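Local coordinates for LP04448p (Drosophila melanogaster, PDB 4QMH), which probably drives microtubule polymerization as a member of the XMAP215 family, here represented by its fourth TOG domain, at residues W158-L163 with N199-G204. Sequence-based numbering, arbitrary orientation.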
ATOM      1  N   TRP A 158       9.034  -3.577   2.914  1.00 11.04           N
ATOM      2  CA  TRP A 158       8.764  -2.522   1.949  1.00 10.39           C
ATOM      3  C   TRP A 158       9.138  -1.171   2.531  1.00  8.25           C
ATOM      4  O   TRP A 158       9.770  -0.362   1.865  1.00 10.20           O
ATOM      5  CB  TRP A 158       7.296  -2.555   1.529  1.00  9.46           C
ATOM      6  CG  TRP A 158       6.907  -1.506   0.514  1.00 10.46           C
ATOM      7  CD1 TRP A 158       7.083  -1.563  -0.836  1.00 12.68           C
ATOM      8  CD2 TRP A 158       6.230  -0.273   0.783  1.00  8.27           C
ATOM      9  NE1 TRP A 158       6.567  -0.423  -1.436  1.00 10.93           N
ATOM     10  CE2 TRP A 158       6.047   0.387  -0.459  1.00  9.17           C
ATOM     11  CE3 TRP A 158       5.776   0.348   1.953  1.00 12.05           C
ATOM     12  CZ2 TRP A 158       5.422   1.627  -0.558  1.00 12.39           C
ATOM     13  CZ3 TRP A 158       5.161   1.585   1.852  1.00 12.46           C
ATOM     14  CH2 TRP A 158       4.989   2.210   0.603  1.00 13.90           C
ATOM     15  N   LEU A 159       8.767  -0.928   3.782  1.00  8.23           N
ATOM     16  CA  LEU A 159       9.139   0.328   4.420  1.00  8.34           C
ATOM     17  C   LEU A 159      10.654   0.450   4.534  1.00  9.31           C
ATOM     18  O   LEU A 159      11.209   1.520   4.305  1.00 11.27           O
ATOM     19  CB  LEU A 159       8.487   0.458   5.802  1.00  7.53           C
ATOM     20  CG  LEU A 159       6.963   0.638   5.798  1.00  7.62           C
ATOM     21  CD1 LEU A 159       6.375   0.384   7.189  1.00 10.97           C
ATOM     22  CD2 LEU A 159       6.589   2.027   5.309  1.00  8.46           C
ATOM     23  N   ALA A 160      11.322  -0.649   4.879  1.00  9.14           N
ATOM     24  CA  ALA A 160      12.775  -0.624   5.046  1.00 10.61           C
ATOM     25  C   ALA A 160      13.454  -0.327   3.720  1.00 10.48           C
ATOM     26  O   ALA A 160      14.482   0.351   3.662  1.00 15.70           O
ATOM     27  CB  ALA A 160      13.277  -1.964   5.620  1.00 11.86           C
ATOM     28  N   ASP A 161      12.851  -0.823   2.647  1.00 14.15           N
ATOM     29  CA  ASP A 161      13.377  -0.670   1.302  1.00 14.09           C
ATOM     30  C   ASP A 161      13.138   0.743   0.765  1.00 17.65           C
ATOM     31  O   ASP A 161      14.018   1.323   0.142  1.00 23.02           O
ATOM     32  CB  ASP A 161      12.740  -1.718   0.381  1.00 17.91           C
ATOM     33  CG  ASP A 161      13.278  -1.662  -1.038  1.00 30.77           C
ATOM     34  OD1 ASP A 161      14.509  -1.537  -1.206  1.00 34.64           O
ATOM     35  OD2 ASP A 161      12.466  -1.745  -1.988  1.00 34.56           O
ATOM     36  N   LYS A 162      11.957   1.299   1.025  1.00 12.61           N
ATOM     37  CA  LYS A 162      11.539   2.530   0.357  1.00 11.29           C
ATOM     38  C   LYS A 162      11.822   3.817   1.132  1.00 12.82           C
ATOM     39  O   LYS A 162      12.213   4.827   0.531  1.00 12.82           O
ATOM     40  CB  LYS A 162      10.047   2.464   0.001  1.00 12.06           C
ATOM     41  CG  LYS A 162       9.686   1.366  -0.983  1.00 15.24           C
ATOM     42  CD  LYS A 162      10.298   1.612  -2.352  1.00 20.07           C
ATOM     43  CE  LYS A 162       9.906   0.520  -3.334  1.00 25.48           C
ATOM     44  NZ  LYS A 162      10.560   0.713  -4.661  1.00 25.94           N
ATOM     45  N   LEU A 163      11.630   3.803   2.450  1.00 11.83           N
ATOM     46  CA  LEU A 163      11.795   5.041   3.225  1.00 12.52           C
ATOM     47  C   LEU A 163      13.172   5.708   3.080  1.00 13.34           C
ATOM     48  O   LEU A 163      13.251   6.932   2.999  1.00 12.35           O
ATOM     49  CB  LEU A 163      11.487   4.825   4.706  1.00 11.74           C
ATOM     50  CG  LEU A 163      10.012   4.686   5.067  1.00 12.43           C
ATOM     51  CD1 LEU A 163       9.877   4.314   6.544  1.00 15.88           C
ATOM     52  CD2 LEU A 163       9.274   5.980   4.760  1.00 14.59           C
ATOM     53  N   ASN A 199      13.376  -4.597  12.430  1.00 12.18           N
ATOM     54  CA  ASN A 199      14.682  -4.047  12.772  1.00  8.83           C
ATOM     55  C   ASN A 199      15.337  -3.352  11.586  1.00 13.62           C
ATOM     56  O   ASN A 199      15.957  -2.292  11.742  1.00 13.54           O
ATOM     57  CB  ASN A 199      15.597  -5.121  13.363  1.00  9.40           C
ATOM     58  CG  ASN A 199      15.345  -5.344  14.839  1.00 16.10           C
ATOM     59  OD1 ASN A 199      15.810  -4.577  15.683  1.00 14.80           O
ATOM     60  ND2 ASN A 199      14.585  -6.389  15.163  1.00 17.07           N
ATOM     61  N   GLU A 200      15.190  -3.935  10.403  1.00 13.55           N
ATOM     62  CA  GLU A 200      15.761  -3.348   9.195  1.00 12.26           C
ATOM     63  C   GLU A 200      15.101  -2.024   8.836  1.00 13.11           C
ATOM     64  O   GLU A 200      15.686  -1.211   8.137  1.00 13.77           O
ATOM     65  CB  GLU A 200      15.674  -4.328   8.025  1.00 15.00           C
ATOM     66  CG  GLU A 200      16.543  -5.556   8.233  1.00 19.71           C
ATOM     67  CD  GLU A 200      16.575  -6.463   7.027  1.00 26.53           C
ATOM     68  OE1 GLU A 200      15.997  -6.089   5.981  1.00 31.13           O
ATOM     69  OE2 GLU A 200      17.191  -7.545   7.129  1.00 27.13           O
ATOM     70  N   ALA A 201      13.884  -1.813   9.328  1.00  9.29           N
ATOM     71  CA  ALA A 201      13.118  -0.610   9.020  1.00  7.98           C
ATOM     72  C   ALA A 201      13.443   0.531   9.987  1.00  8.10           C
ATOM     73  O   ALA A 201      13.043   1.667   9.769  1.00  9.95           O
ATOM     74  CB  ALA A 201      11.623  -0.920   9.053  1.00 10.78           C
ATOM     75  N   VAL A 202      14.163   0.231  11.065  1.00  8.11           N
ATOM     76  CA  VAL A 202      14.473   1.265  12.052  1.00  7.64           C
ATOM     77  C   VAL A 202      15.187   2.455  11.414  1.00  9.51           C
ATOM     78  O   VAL A 202      14.804   3.611  11.637  1.00 10.53           O
ATOM     79  CB  VAL A 202      15.318   0.711  13.214  1.00  9.17           C
ATOM     80  CG1 VAL A 202      15.796   1.852  14.122  1.00 11.20           C
ATOM     81  CG2 VAL A 202      14.499  -0.288  14.032  1.00 11.31           C
ATOM     82  N   LEU A 203      16.202   2.177  10.595  1.00 10.64           N
ATOM     83  CA  LEU A 203      16.975   3.252   9.978  1.00 10.08           C
ATOM     84  C   LEU A 203      16.102   4.116   9.078  1.00 11.53           C
ATOM     85  O   LEU A 203      16.163   5.346   9.130  1.00 10.19           O
ATOM     86  CB  LEU A 203      18.167   2.695   9.190  1.00 12.05           C
ATOM     87  CG  LEU A 203      18.998   3.752   8.461  1.00 12.74           C
ATOM     88  CD1 LEU A 203      19.601   4.738   9.459  1.00 11.67           C
ATOM     89  CD2 LEU A 203      20.086   3.081   7.624  1.00 17.53           C
ATOM     90  N   GLY A 204      15.290   3.474   8.248  1.00 11.19           N
ATOM     91  CA  GLY A 204      14.379   4.200   7.383  1.00 12.18           C
ATOM     92  C   GLY A 204      13.441   5.133   8.125  1.00 11.05           C
ATOM     93  O   GLY A 204      13.233   6.261   7.701  1.00 12.30           O
TER
HETATM   94  O   HOH W   1      15.396   1.067   6.592  1.00 14.03           O
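The flat groups that A160 and L163 meet are peptides: A160 CB lies over one face of the E200–A201 peptide, 3.6 Å from E200 O, while L163 CB and CD1 both lie over one face of the G204 carbonyl group. The indole of W158 belongs to the far side of its helix, with K162 CG above one face, offset toward the rim, and NE1 hydrogen-bonded to N123.

A160 and buried A201 are small enough to let the backbones come close, their CA atoms 4.0 Å apart; the two CB atoms also meet at 4.0 Å. One turn on, L163 CB points at the other helix, where G204 has no side chain to block it and CB comes within 3.8 Å of G204 O. L163 CG, beside the backbone N (chi1 -75°), lays CD1 over that carbonyl. The side chain also packs on F135 and I176. The contact joins helix 149-162 to helix 192-209 within the array of paired HEAT-repeat helices that makes up a TOG domain.

Helix 192-209 is kinked here: the N atoms of L203 and G204 make no bond to the turn before. A water bridges the missing i to i-4 bond, accepting from G204 N at 2.9 Å and donating to E200 O at 2.8 Å; it also donates across the interface to A160 O at 3.2 Å. E200 CB touches A160 CB at the exposed edge, where a charged end suits: OE2 pairs with K196 NZ.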